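Side-chain contacts in alpha-ketoglutarate-dependent non-heme iron oxygenase EasH (Aspergillus japonicus, PDB 5M0T), which is an iron(II)- and 2-oxoglutarate-dependent oxygenase of the phytanoyl-CoA dioxygenase family, involved in the biosynthesis of the ergot alkaloid cycloclavine: residues E37-A42 with D94-G99; R13-P16 with E22-F25; D89-D94 with F225-Q230. All coordinates share one frame; numbering follows the deposited sequence.

Interaction 1 (E37-A42 with D94-G99); sequences EGFMSA and DELLHG. With ZN (zinc ion), chain G.
Phe39 pushes its ring from the loop after strand 33-37 against the first turn of helix 95-105, where Leu96 and Asp94 receive it. With CG anti to the backbone N (chi1 175°), the far end of the ring comes nearer the helix than the CB does. Leu96 CD2 sits at the ring edge, near the ring plane, 4.2 Å from Phe39 CD1. The Asp94 carboxylate comes in obliquely, its plane 69° from that of the ring, and OD1 lies 4.0 Å from Phe39 CE1. This is the packed side: Phe39 and Leu96 are buried, the ring of Phe155 in strand 152-158 meets that of Phe39, and Ile24 of helix 21-31 touches Leu96. The strand end before the loop is the looser side. Glu37 is partly exposed and takes no part in this packing; its bent side chain binds a zinc ion through OE1 at 2.0 Å; Asp200 and a water are further ligands, and OE2 forms a salt bridge with Arg14. Asp94 is the N-cap of the helix. Its OD1 accepts a bond from Leu97 N at 3.2 Å, on the anti side of the carboxylate, and a weak one from Leu96 N, while OD2 pairs with Arg17. The helix N terminus and Arg17 would both be expected to stabilise Asp94 as the anion, so a charged cap probably lies beside the hydrocarbon ring.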
ATOM      1  N   GLU A  37      -0.388 -13.558 -27.532  1.00 41.06           N
ATOM      2  CA  GLU A  37       0.618 -13.707 -28.583  1.00 46.09           C
ATOM      3  C   GLU A  37       1.139 -12.334 -28.967  1.00 45.96           C
ATOM      4  O   GLU A  37       0.357 -11.423 -29.275  1.00 43.71           O
ATOM      5  CB  GLU A  37       0.066 -14.415 -29.831  1.00 46.90           C
ATOM      6  CG  GLU A  37      -0.254 -15.890 -29.637  1.00 50.63           C
ATOM      7  CD  GLU A  37       0.964 -16.744 -29.323  1.00 54.72           C
ATOM      8  OE1 GLU A  37       2.051 -16.480 -29.868  1.00 69.08           O
ATOM      9  OE2 GLU A  37       0.828 -17.695 -28.532  1.00 50.38           O
ATOM     10  N   GLY A  38       2.461 -12.185 -28.909  1.00 44.31           N
ATOM     11  CA  GLY A  38       3.118 -10.959 -29.328  1.00 44.49           C
ATOM     12  C   GLY A  38       2.864  -9.794 -28.410  1.00 43.39           C
ATOM     13  O   GLY A  38       2.669  -8.678 -28.879  1.00 45.04           O
ATOM     14  N   PHE A  39       2.851 -10.043 -27.100  1.00 41.43           N
ATOM     15  CA  PHE A  39       2.705  -8.949 -26.132  1.00 40.67           C
ATOM     16  C   PHE A  39       3.843  -7.944 -26.325  1.00 41.53           C
ATOM     17  O   PHE A  39       3.615  -6.747 -26.396  1.00 41.92           O
ATOM     18  CB  PHE A  39       2.664  -9.498 -24.694  1.00 37.51           C
ATOM     19  CG  PHE A  39       2.632  -8.429 -23.639  1.00 38.67           C
ATOM     20  CD1 PHE A  39       1.522  -7.592 -23.515  1.00 39.66           C
ATOM     21  CD2 PHE A  39       3.722  -8.237 -22.785  1.00 39.68           C
ATOM     22  CE1 PHE A  39       1.498  -6.588 -22.563  1.00 39.84           C
ATOM     23  CE2 PHE A  39       3.703  -7.240 -21.828  1.00 39.25           C
ATOM     24  CZ  PHE A  39       2.595  -6.410 -21.723  1.00 41.33           C
ATOM     25  N   MET A  40       5.068  -8.465 -26.404  1.00 44.76           N
ATOM     26  CA  MET A  40       6.236  -7.709 -26.825  1.00 45.46           C
ATOM     27  C   MET A  40       6.673  -8.253 -28.171  1.00 47.08           C
ATOM     28  O   MET A  40       6.543  -9.451 -28.434  1.00 46.17           O
ATOM     29  CB  MET A  40       7.361  -7.862 -25.807  1.00 48.70           C
ATOM     30  CG  MET A  40       7.091  -7.144 -24.489  1.00 48.35           C
ATOM     31  SD  MET A  40       8.366  -7.440 -23.242  1.00 54.53           S
ATOM     32  CE  MET A  40       9.843  -6.775 -24.010  1.00 59.07           C
ATOM     33  N   SER A  41       7.178  -7.377 -29.034  1.00 48.68           N
ATOM     34  CA  SER A  41       7.767  -7.809 -30.311  1.00 53.18           C
ATOM     35  C   SER A  41       9.132  -8.466 -30.098  1.00 54.63           C
ATOM     36  O   SER A  41       9.747  -8.340 -29.028  1.00 53.23           O
ATOM     37  CB  SER A  41       7.936  -6.622 -31.259  1.00 55.89           C
ATOM     38  OG  SER A  41       8.845  -5.685 -30.709  1.00 57.24           O
ATOM     39  N   ALA A  42       9.608  -9.141 -31.140  1.00 56.32           N
ATOM     40  CA  ALA A  42      10.944  -9.748 -31.138  1.00 56.26           C
ATOM     41  C   ALA A  42      12.026  -8.701 -30.881  1.00 58.23           C
ATOM     42  O   ALA A  42      12.954  -8.945 -30.104  1.00 57.37           O
ATOM     43  CB  ALA A  42      11.202 -10.463 -32.451  1.00 57.95           C
ATOM     44  N   ASP A  94       2.462   1.208 -22.053  1.00 52.39           N
ATOM     45  CA  ASP A  94       1.805   0.329 -23.020  1.00 54.63           C
ATOM     46  C   ASP A  94       0.271   0.398 -22.906  1.00 53.88           C
ATOM     47  O   ASP A  94      -0.299   0.085 -21.861  1.00 52.52           O
ATOM     48  CB  ASP A  94       2.266  -1.115 -22.825  1.00 57.57           C
ATOM     49  CG  ASP A  94       1.875  -2.006 -23.974  1.00 63.04           C
ATOM     50  OD1 ASP A  94       0.943  -2.817 -23.823  1.00 63.07           O
ATOM     51  OD2 ASP A  94       2.475  -1.880 -25.060  1.00 80.97           O
ATOM     52  N   GLU A  95      -0.384   0.793 -23.997  1.00 52.82           N
ATOM     53  CA  GLU A  95      -1.842   0.913 -24.031  1.00 51.91           C
ATOM     54  C   GLU A  95      -2.596  -0.368 -23.718  1.00 47.05           C
ATOM     55  O   GLU A  95      -3.629  -0.306 -23.075  1.00 44.28           O
ATOM     56  CB  GLU A  95      -2.313   1.509 -25.364  1.00 56.83           C
ATOM     57  CG  GLU A  95      -2.188   3.029 -25.327  1.00 61.23           C
ATOM     58  CD  GLU A  95      -2.025   3.700 -26.680  1.00 64.41           C
ATOM     59  OE1 GLU A  95      -1.053   3.382 -27.398  1.00 66.64           O
ATOM     60  OE2 GLU A  95      -2.846   4.588 -27.004  1.00 72.33           O
ATOM     61  N   LEU A  96      -2.096  -1.518 -24.148  1.00 46.12           N
ATOM     62  CA  LEU A  96      -2.762  -2.775 -23.822  1.00 45.36           C
ATOM     63  C   LEU A  96      -2.680  -3.083 -22.310  1.00 44.45           C
ATOM     64  O   LEU A  96      -3.676  -3.460 -21.703  1.00 43.94           O
ATOM     65  CB  LEU A  96      -2.213  -3.946 -24.651  1.00 45.69           C
ATOM     66  CG  LEU A  96      -2.830  -5.307 -24.315  1.00 44.69           C
ATOM     67  CD1 LEU A  96      -4.327  -5.262 -24.547  1.00 46.09           C
ATOM     68  CD2 LEU A  96      -2.207  -6.417 -25.131  1.00 44.41           C
ATOM     69  N   LEU A  97      -1.503  -2.909 -21.717  1.00 45.01           N
ATOM     70  CA  LEU A  97      -1.338  -3.102 -20.279  1.00 44.67           C
ATOM     71  C   LEU A  97      -2.324  -2.230 -19.505  1.00 43.28           C
ATOM     72  O   LEU A  97      -3.021  -2.700 -18.622  1.00 43.16           O
ATOM     73  CB  LEU A  97       0.103  -2.789 -19.852  1.00 46.10           C
ATOM     74  CG  LEU A  97       0.522  -2.993 -18.385  1.00 46.65           C
ATOM     75  CD1 LEU A  97       1.973  -3.480 -18.303  1.00 47.76           C
ATOM     76  CD2 LEU A  97       0.324  -1.734 -17.551  1.00 46.92           C
ATOM     77  N   HIS A  98      -2.384  -0.960 -19.856  1.00 45.04           N
ATOM     78  CA  HIS A  98      -3.245  -0.024 -19.155  1.00 45.39           C
ATOM     79  C   HIS A  98      -4.732  -0.277 -19.384  1.00 44.04           C
ATOM     80  O   HIS A  98      -5.517  -0.113 -18.466  1.00 42.75           O
ATOM     81  CB  HIS A  98      -2.867   1.405 -19.515  1.00 48.76           C
ATOM     82  CG  HIS A  98      -1.573   1.828 -18.917  1.00 50.02           C
ATOM     83  ND1 HIS A  98      -1.431   2.064 -17.569  1.00 50.52           N
ATOM     84  CD2 HIS A  98      -0.355   2.018 -19.466  1.00 53.05           C
ATOM     85  CE1 HIS A  98      -0.181   2.400 -17.312  1.00 50.01           C
ATOM     86  NE2 HIS A  98       0.491   2.378 -18.445  1.00 52.58           N
ATOM     87  N   GLY A  99      -5.117  -0.696 -20.585  1.00 44.50           N
ATOM     88  CA  GLY A  99      -6.518  -1.054 -20.855  1.00 44.19           C
ATOM     89  C   GLY A  99      -7.003  -2.197 -19.976  1.00 41.98           C
ATOM     90  O   GLY A  99      -8.099  -2.138 -19.431  1.00 40.45           O
TER
HETATM   91 ZN    ZN G 305       3.330 -17.996 -29.797  1.00 51.58          ZN
HETATM   92  O   HOH W   1       4.631 -17.016 -30.940  1.00 53.05           O

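Interaction 2 (R13-P16 with E22-F25); sequences RRIP and EAIF. With ZN (zinc ion), chain F.
Ile15 meets helix 21-31 through both of its branches, and the apolar side-chain contacts are all built on it. Its CG2 methyl lies 3.6 Å from Ile24 CG1, the two side chains passing each other at a slant. The longer branch, with CG1 anti to the backbone N (chi1 -161°) and the chain extended beyond it, carries CD1 to the N-terminal part of the helix, 3.9 Å from Ala23 CB. The same CD1 is also 3.9 Å from the carbonyl oxygen Ala23 O, so the methyl rests on backbone as well as side chain. From the helix, Ile24 CD1 reaches the carbonyl oxygen Pro16 O of the strand at 4.1 Å. Strand 14-16, helix 21-31 and strand 33-37 form a beta-alpha-beta unit whose two strands are parallel neighbours at one end of the main sheet; Val34 touches both Ile15 and Ile24 and so joins the three elements. Polar interactions lie apart from this apolar patch. Salt bridges run from Arg13 to Glu30 and Asp31 near the end of the helix, and Arg14 NH2 bonds to Val195 O. Metal binding is separate from both: the exposed Glu22 chelates a zinc ion with both carboxylate oxygens, OE1 and OE2 each 2.0 Å from the metal, and two waters also bind it, each with its oxygen 2.0 Å from the zinc.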
ATOM      1  N   ARG A  13      -6.212 -20.774 -23.167  1.00 41.48           N
ATOM      2  CA  ARG A  13      -6.538 -20.123 -24.431  1.00 43.52           C
ATOM      3  C   ARG A  13      -5.465 -19.124 -24.771  1.00 41.78           C
ATOM      4  O   ARG A  13      -4.729 -18.646 -23.905  1.00 42.14           O
ATOM      5  CB  ARG A  13      -7.935 -19.490 -24.401  1.00 42.51           C
ATOM      6  CG  ARG A  13      -9.019 -20.532 -24.641  1.00 44.54           C
ATOM      7  CD  ARG A  13     -10.375 -19.913 -24.908  1.00 46.52           C
ATOM      8  NE  ARG A  13     -10.995 -19.408 -23.686  1.00 48.70           N
ATOM      9  CZ  ARG A  13     -12.138 -18.718 -23.635  1.00 51.53           C
ATOM     10  NH1 ARG A  13     -12.803 -18.411 -24.742  1.00 54.82           N
ATOM     11  NH2 ARG A  13     -12.617 -18.325 -22.462  1.00 53.37           N
ATOM     12  N   ARG A  14      -5.400 -18.849 -26.063  1.00 41.26           N
ATOM     13  CA  ARG A  14      -4.330 -18.113 -26.701  1.00 44.10           C
ATOM     14  C   ARG A  14      -4.993 -17.065 -27.609  1.00 47.27           C
ATOM     15  O   ARG A  14      -5.941 -17.383 -28.342  1.00 48.94           O
ATOM     16  CB  ARG A  14      -3.541 -19.116 -27.535  1.00 46.49           C
ATOM     17  CG  ARG A  14      -2.149 -18.702 -27.952  1.00 48.79           C
ATOM     18  CD  ARG A  14      -1.469 -19.807 -28.752  1.00 50.67           C
ATOM     19  NE  ARG A  14      -0.986 -20.921 -27.939  1.00 47.86           N
ATOM     20  CZ  ARG A  14       0.108 -20.922 -27.168  1.00 46.22           C
ATOM     21  NH1 ARG A  14       0.875 -19.839 -27.031  1.00 43.34           N
ATOM     22  NH2 ARG A  14       0.424 -22.032 -26.504  1.00 45.72           N
ATOM     23  N   ILE A  15      -4.526 -15.825 -27.549  1.00 45.77           N
ATOM     24  CA  ILE A  15      -5.188 -14.726 -28.265  1.00 51.26           C
ATOM     25  C   ILE A  15      -4.141 -13.676 -28.660  1.00 47.46           C
ATOM     26  O   ILE A  15      -3.275 -13.328 -27.861  1.00 40.98           O
ATOM     27  CB  ILE A  15      -6.343 -14.124 -27.407  1.00 53.62           C
ATOM     28  CG1 ILE A  15      -7.329 -13.335 -28.253  1.00 59.77           C
ATOM     29  CG2 ILE A  15      -5.809 -13.282 -26.282  1.00 56.98           C
ATOM     30  CD1 ILE A  15      -8.533 -12.870 -27.459  1.00 63.70           C
ATOM     31  N   PRO A  16      -4.194 -13.187 -29.912  1.00 46.05           N
ATOM     32  CA  PRO A  16      -3.183 -12.201 -30.330  1.00 45.56           C
ATOM     33  C   PRO A  16      -3.350 -10.838 -29.664  1.00 43.85           C
ATOM     34  O   PRO A  16      -4.473 -10.434 -29.342  1.00 41.53           O
ATOM     35  CB  PRO A  16      -3.397 -12.100 -31.847  1.00 48.18           C
ATOM     36  CG  PRO A  16      -4.798 -12.555 -32.077  1.00 49.16           C
ATOM     37  CD  PRO A  16      -5.082 -13.577 -31.023  1.00 47.27           C
ATOM     38  N   GLU A  22     -10.586  -5.623 -24.711  1.00 41.38           N
ATOM     39  CA  GLU A  22     -11.915  -6.168 -24.430  1.00 41.69           C
ATOM     40  C   GLU A  22     -11.936  -7.696 -24.600  1.00 39.22           C
ATOM     41  O   GLU A  22     -12.387  -8.425 -23.730  1.00 37.25           O
ATOM     42  CB  GLU A  22     -12.989  -5.542 -25.326  1.00 47.22           C
ATOM     43  CG  GLU A  22     -13.197  -4.050 -25.132  1.00 52.19           C
ATOM     44  CD  GLU A  22     -12.334  -3.153 -26.030  1.00 61.51           C
ATOM     45  OE1 GLU A  22     -11.289  -3.582 -26.581  1.00 63.35           O
ATOM     46  OE2 GLU A  22     -12.692  -1.963 -26.204  1.00 74.67           O
ATOM     47  N   ALA A  23     -11.440  -8.166 -25.735  1.00 39.88           N
ATOM     48  CA  ALA A  23     -11.411  -9.588 -26.039  1.00 40.61           C
ATOM     49  C   ALA A  23     -10.493 -10.339 -25.087  1.00 38.60           C
ATOM     50  O   ALA A  23     -10.829 -11.415 -24.639  1.00 40.07           O
ATOM     51  CB  ALA A  23     -10.983  -9.803 -27.477  1.00 41.93           C
ATOM     52  N   ILE A  24      -9.352  -9.752 -24.758  1.00 38.60           N
ATOM     53  CA  ILE A  24      -8.402 -10.368 -23.825  1.00 38.19           C
ATOM     54  C   ILE A  24      -8.973 -10.389 -22.404  1.00 38.19           C
ATOM     55  O   ILE A  24      -8.841 -11.407 -21.683  1.00 34.32           O
ATOM     56  CB  ILE A  24      -7.030  -9.655 -23.874  1.00 38.94           C
ATOM     57  CG1 ILE A  24      -6.404  -9.886 -25.254  1.00 43.19           C
ATOM     58  CG2 ILE A  24      -6.097 -10.174 -22.778  1.00 38.01           C
ATOM     59  CD1 ILE A  24      -5.227  -9.012 -25.584  1.00 44.77           C
ATOM     60  N   PHE A  25      -9.623  -9.290 -22.011  1.00 36.45           N
ATOM     61  CA  PHE A  25     -10.234  -9.217 -20.699  1.00 37.73           C
ATOM     62  C   PHE A  25     -11.333 -10.248 -20.492  1.00 40.08           C
ATOM     63  O   PHE A  25     -11.487 -10.762 -19.378  1.00 40.09           O
ATOM     64  CB  PHE A  25     -10.767  -7.824 -20.369  1.00 37.76           C
ATOM     65  CG  PHE A  25     -11.212  -7.693 -18.926  1.00 37.04           C
ATOM     66  CD1 PHE A  25     -10.267  -7.761 -17.897  1.00 35.00           C
ATOM     67  CD2 PHE A  25     -12.555  -7.544 -18.596  1.00 36.48           C
ATOM     68  CE1 PHE A  25     -10.653  -7.664 -16.573  1.00 35.84           C
ATOM     69  CE2 PHE A  25     -12.950  -7.443 -17.278  1.00 37.07           C
ATOM     70  CZ  PHE A  25     -12.000  -7.511 -16.255  1.00 37.94           C
TER
HETATM   71 ZN    ZN F 304     -11.079  -1.726 -27.398  1.00 65.98          ZN
HETATM   72  O   HOH W   2     -12.618  -1.755 -28.668  1.00 50.18           O
HETATM   73  O   HOH W   3      -9.653  -0.693 -26.444  0.50 30.86           O

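Interaction 3 (D89-D94 with F225-Q230); sequences DELMND and FPLIMQ
Leu91 of helix 85-91 points toward strand 222-231, its CB heading for the strand and CG placed anti to the carbonyl carbon (chi1 -63°). From CB the chain runs through CG to CD1, the atom that touches across the contact: it fits against the edge of the Phe225 ring, in its plane and 3.5 Å from both Phe225 CE2 and CZ. The two side chains approach from opposite directions, and the same CD1 methyl has Leu227 CD1 farther off, at 4.4 Å. Strand 222-231 belongs to the main sheet of this cupin-type double-stranded beta-helix, hydrogen-bonded between strands 112-122 and 152-158. Leu91 and Met92 pack on the face from which Phe225 and Leu227 project; the alternate residue Ile228 touches the iron ligand Glu134. The Phe225 side chain, about 8 Å from the bound 2-oxoglutarate, also stacks on Phe48. Next along the chain, Met92 bends at chi2 and chi3, bringing CE tip to tip with Leu227, 3.9 Å from its CD1. A type I turn spans Leu91 to Asp94. Asn93 ties the turn back to Asp89: its ND2 donates a nearly straight bond (170°) of 2.7 Å to Asp89 O, arriving above the carbonyl plane, while Asn93 OD1 bonds to Thr252.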
ATOM      1  N   ASP A  89       9.944   3.425 -20.285  1.00 57.34           N
ATOM      2  CA  ASP A  89       9.337   4.211 -21.383  1.00 59.27           C
ATOM      3  C   ASP A  89       8.331   3.446 -22.250  1.00 59.30           C
ATOM      4  O   ASP A  89       7.322   4.013 -22.647  1.00 60.86           O
ATOM      5  CB  ASP A  89      10.426   4.745 -22.309  1.00 62.01           C
ATOM      6  CG  ASP A  89      11.414   5.661 -21.614  1.00 64.96           C
ATOM      7  OD1 ASP A  89      11.266   5.936 -20.407  1.00 63.04           O
ATOM      8  OD2 ASP A  89      12.361   6.115 -22.304  1.00 70.90           O
ATOM      9  N   GLU A  90       8.614   2.183 -22.565  1.00 60.33           N
ATOM     10  CA  GLU A  90       7.766   1.398 -23.467  1.00 59.76           C
ATOM     11  C   GLU A  90       6.707   0.615 -22.689  1.00 56.06           C
ATOM     12  O   GLU A  90       5.519   0.781 -22.931  1.00 57.91           O
ATOM     13  CB  GLU A  90       8.619   0.486 -24.365  1.00 63.18           C
ATOM     14  CG  GLU A  90       9.750   1.245 -25.071  1.00 68.02           C
ATOM     15  CD  GLU A  90      10.435   0.498 -26.221  1.00 69.63           C
ATOM     16  OE1 GLU A  90       9.797  -0.318 -26.926  1.00 71.64           O
ATOM     17  OE2 GLU A  90      11.637   0.755 -26.442  1.00 71.38           O
ATOM     18  N   LEU A  91       7.129  -0.193 -21.724  1.00 55.36           N
ATOM     19  CA  LEU A  91       6.199  -1.050 -20.972  1.00 51.14           C
ATOM     20  C   LEU A  91       5.279  -0.290 -20.005  1.00 48.98           C
ATOM     21  O   LEU A  91       4.076  -0.583 -19.929  1.00 45.63           O
ATOM     22  CB  LEU A  91       6.955  -2.134 -20.214  1.00 52.04           C
ATOM     23  CG  LEU A  91       7.713  -3.102 -21.116  1.00 54.13           C
ATOM     24  CD1 LEU A  91       8.591  -4.004 -20.259  1.00 54.06           C
ATOM     25  CD2 LEU A  91       6.756  -3.922 -21.980  1.00 54.94           C
ATOM     26  N   MET A  92       5.822   0.683 -19.279  1.00 48.26           N
ATOM     27  CA  MET A  92       5.011   1.470 -18.358  1.00 48.88           C
ATOM     28  C   MET A  92       4.050   2.453 -19.055  1.00 51.74           C
ATOM     29  O   MET A  92       3.204   3.043 -18.373  1.00 49.85           O
ATOM     30  CB  MET A  92       5.881   2.196 -17.320  1.00 51.25           C
ATOM     31  CG  MET A  92       6.508   1.287 -16.265  1.00 51.78           C
ATOM     32  SD  MET A  92       5.331   0.244 -15.358  1.00 53.23           S
ATOM     33  CE  MET A  92       5.390  -1.284 -16.303  1.00 55.04           C
ATOM     34  N   ASN A  93       4.157   2.616 -20.382  1.00 50.78           N
ATOM     35  CA  ASN A  93       3.182   3.379 -21.164  1.00 51.65           C
ATOM     36  C   ASN A  93       2.383   2.530 -22.157  1.00 53.08           C
ATOM     37  O   ASN A  93       1.695   3.071 -23.021  1.00 54.03           O
ATOM     38  CB  ASN A  93       3.913   4.478 -21.926  1.00 52.52           C
ATOM     39  CG  ASN A  93       4.520   5.500 -21.007  1.00 52.27           C
ATOM     40  OD1 ASN A  93       3.794   6.270 -20.347  1.00 50.95           O
ATOM     41  ND2 ASN A  93       5.850   5.522 -20.945  1.00 53.49           N
ATOM     42  N   ASP A  94       2.462   1.208 -22.053  1.00 52.39           N
ATOM     43  CA  ASP A  94       1.805   0.329 -23.020  1.00 54.63           C
ATOM     44  C   ASP A  94       0.271   0.398 -22.906  1.00 53.88           C
ATOM     45  O   ASP A  94      -0.299   0.085 -21.861  1.00 52.52           O
ATOM     46  CB  ASP A  94       2.266  -1.115 -22.825  1.00 57.57           C
ATOM     47  CG  ASP A  94       1.875  -2.006 -23.974  1.00 63.04           C
ATOM     48  OD1 ASP A  94       0.943  -2.817 -23.823  1.00 63.07           O
ATOM     49  OD2 ASP A  94       2.475  -1.880 -25.060  1.00 80.97           O
ATOM     50  N   PHE A 225       9.698 -13.120 -17.578  1.00 38.62           N
ATOM     51  CA  PHE A 225       9.636 -11.706 -17.196  1.00 39.04           C
ATOM     52  C   PHE A 225       8.278 -11.392 -16.580  1.00 38.67           C
ATOM     53  O   PHE A 225       7.384 -10.920 -17.278  1.00 37.56           O
ATOM     54  CB  PHE A 225       9.923 -10.870 -18.454  1.00 40.08           C
ATOM     55  CG  PHE A 225       9.745  -9.390 -18.298  1.00 41.90           C
ATOM     56  CD1 PHE A 225       9.974  -8.734 -17.101  1.00 43.81           C
ATOM     57  CD2 PHE A 225       9.379  -8.633 -19.401  1.00 45.62           C
ATOM     58  CE1 PHE A 225       9.807  -7.366 -16.999  1.00 44.76           C
ATOM     59  CE2 PHE A 225       9.212  -7.271 -19.302  1.00 46.97           C
ATOM     60  CZ  PHE A 225       9.425  -6.635 -18.100  1.00 46.78           C
ATOM     61  N   PRO A 226       8.092 -11.716 -15.284  1.00 39.30           N
ATOM     62  CA  PRO A 226       6.865 -11.326 -14.596  1.00 37.46           C
ATOM     63  C   PRO A 226       6.799  -9.830 -14.374  1.00 38.57           C
ATOM     64  O   PRO A 226       7.759  -9.237 -13.915  1.00 39.89           O
ATOM     65  CB  PRO A 226       6.963 -12.046 -13.241  1.00 37.37           C
ATOM     66  CG  PRO A 226       8.417 -12.345 -13.080  1.00 40.08           C
ATOM     67  CD  PRO A 226       8.854 -12.685 -14.474  1.00 40.72           C
ATOM     68  N   LEU A 227       5.667  -9.231 -14.707  1.00 37.54           N
ATOM     69  CA  LEU A 227       5.426  -7.835 -14.449  1.00 38.66           C
ATOM     70  C   LEU A 227       4.059  -7.778 -13.793  1.00 40.31           C
ATOM     71  O   LEU A 227       3.037  -8.065 -14.436  1.00 39.40           O
ATOM     72  CB  LEU A 227       5.484  -7.062 -15.775  1.00 39.77           C
ATOM     73  CG  LEU A 227       5.385  -5.540 -15.783  1.00 40.43           C
ATOM     74  CD1 LEU A 227       5.676  -5.056 -17.200  1.00 45.55           C
ATOM     75  CD2 LEU A 227       4.012  -5.044 -15.331  1.00 40.82           C
ATOM     76  N   ILE A 228       4.034  -7.418 -12.512  1.00 39.27           N
ATOM     77  CA  ILE A 228       2.804  -7.510 -11.729  1.00 35.65           C
ATOM     78  C   ILE A 228       2.273  -6.124 -11.390  1.00 35.11           C
ATOM     79  O   ILE A 228       2.930  -5.346 -10.692  1.00 35.64           O
ATOM     80  CB  ILE A 228       2.997  -8.367 -10.468  1.00 33.68           C
ATOM     81  CG1 ILE A 228       3.779  -9.644 -10.810  1.00 34.18           C
ATOM     82  CG2 ILE A 228       1.655  -8.708  -9.854  1.00 32.51           C
ATOM     83  CD1 ILE A 228       4.048 -10.567  -9.633  1.00 34.24           C
ATOM     84  N   MET A 229       1.080  -5.823 -11.906  1.00 35.09           N
ATOM     85  CA  MET A 229       0.345  -4.604 -11.542  1.00 34.78           C
ATOM     86  C   MET A 229      -0.611  -4.930 -10.412  1.00 32.97           C
ATOM     87  O   MET A 229      -1.104  -6.049 -10.296  1.00 32.19           O
ATOM     88  CB  MET A 229      -0.436  -4.048 -12.738  1.00 35.44           C
ATOM     89  CG  MET A 229       0.419  -3.806 -13.966  1.00 37.22           C
ATOM     90  SD  MET A 229       1.816  -2.717 -13.676  1.00 41.78           S
ATOM     91  CE  MET A 229       0.993  -1.174 -13.307  1.00 41.17           C
ATOM     92  N   GLN A 230      -0.897  -3.917  -9.608  1.00 33.27           N
ATOM     93  CA  GLN A 230      -1.653  -4.091  -8.386  1.00 31.55           C
ATOM     94  C   GLN A 230      -2.577  -2.918  -8.102  1.00 29.97           C
ATOM     95  O   GLN A 230      -2.263  -1.780  -8.424  1.00 29.96           O
ATOM     96  CB  GLN A 230      -0.644  -4.268  -7.256  1.00 30.48           C
ATOM     97  CG  GLN A 230      -1.169  -4.275  -5.837  1.00 30.55           C
ATOM     98  CD  GLN A 230      -0.102  -4.792  -4.885  1.00 31.86           C
ATOM     99  OE1 GLN A 230       0.321  -5.940  -4.978  1.00 31.88           O
ATOM    100  NE2 GLN A 230       0.371  -3.929  -4.011  1.00 32.43           N
TER

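Overall arrangement
From the N terminus, interaction 2 closes first, a short loop inside the beta-alpha-beta unit at the edge of the main sheet. Interaction 1 opens only afterwards, at the end of strand 33-37, and closes on helix 95-105. Before it closes, interaction 3 opens at residues 89-94, so the two cross and share Asp94; interaction 3 closes far later, on strand 222-231. Interactions 1 and 2 meet where Glu37 CB packs against Pro16 CA, and through a probable backbone hydrogen bond from Glu37 N to Ile15 O. Leu97 lies against Leu227, and His98 NE2 probably hydrogen-bonds Met92 O, linking interactions 1 and 3. Interactions 2 and 3 do not touch, though each packs against the same large sheet.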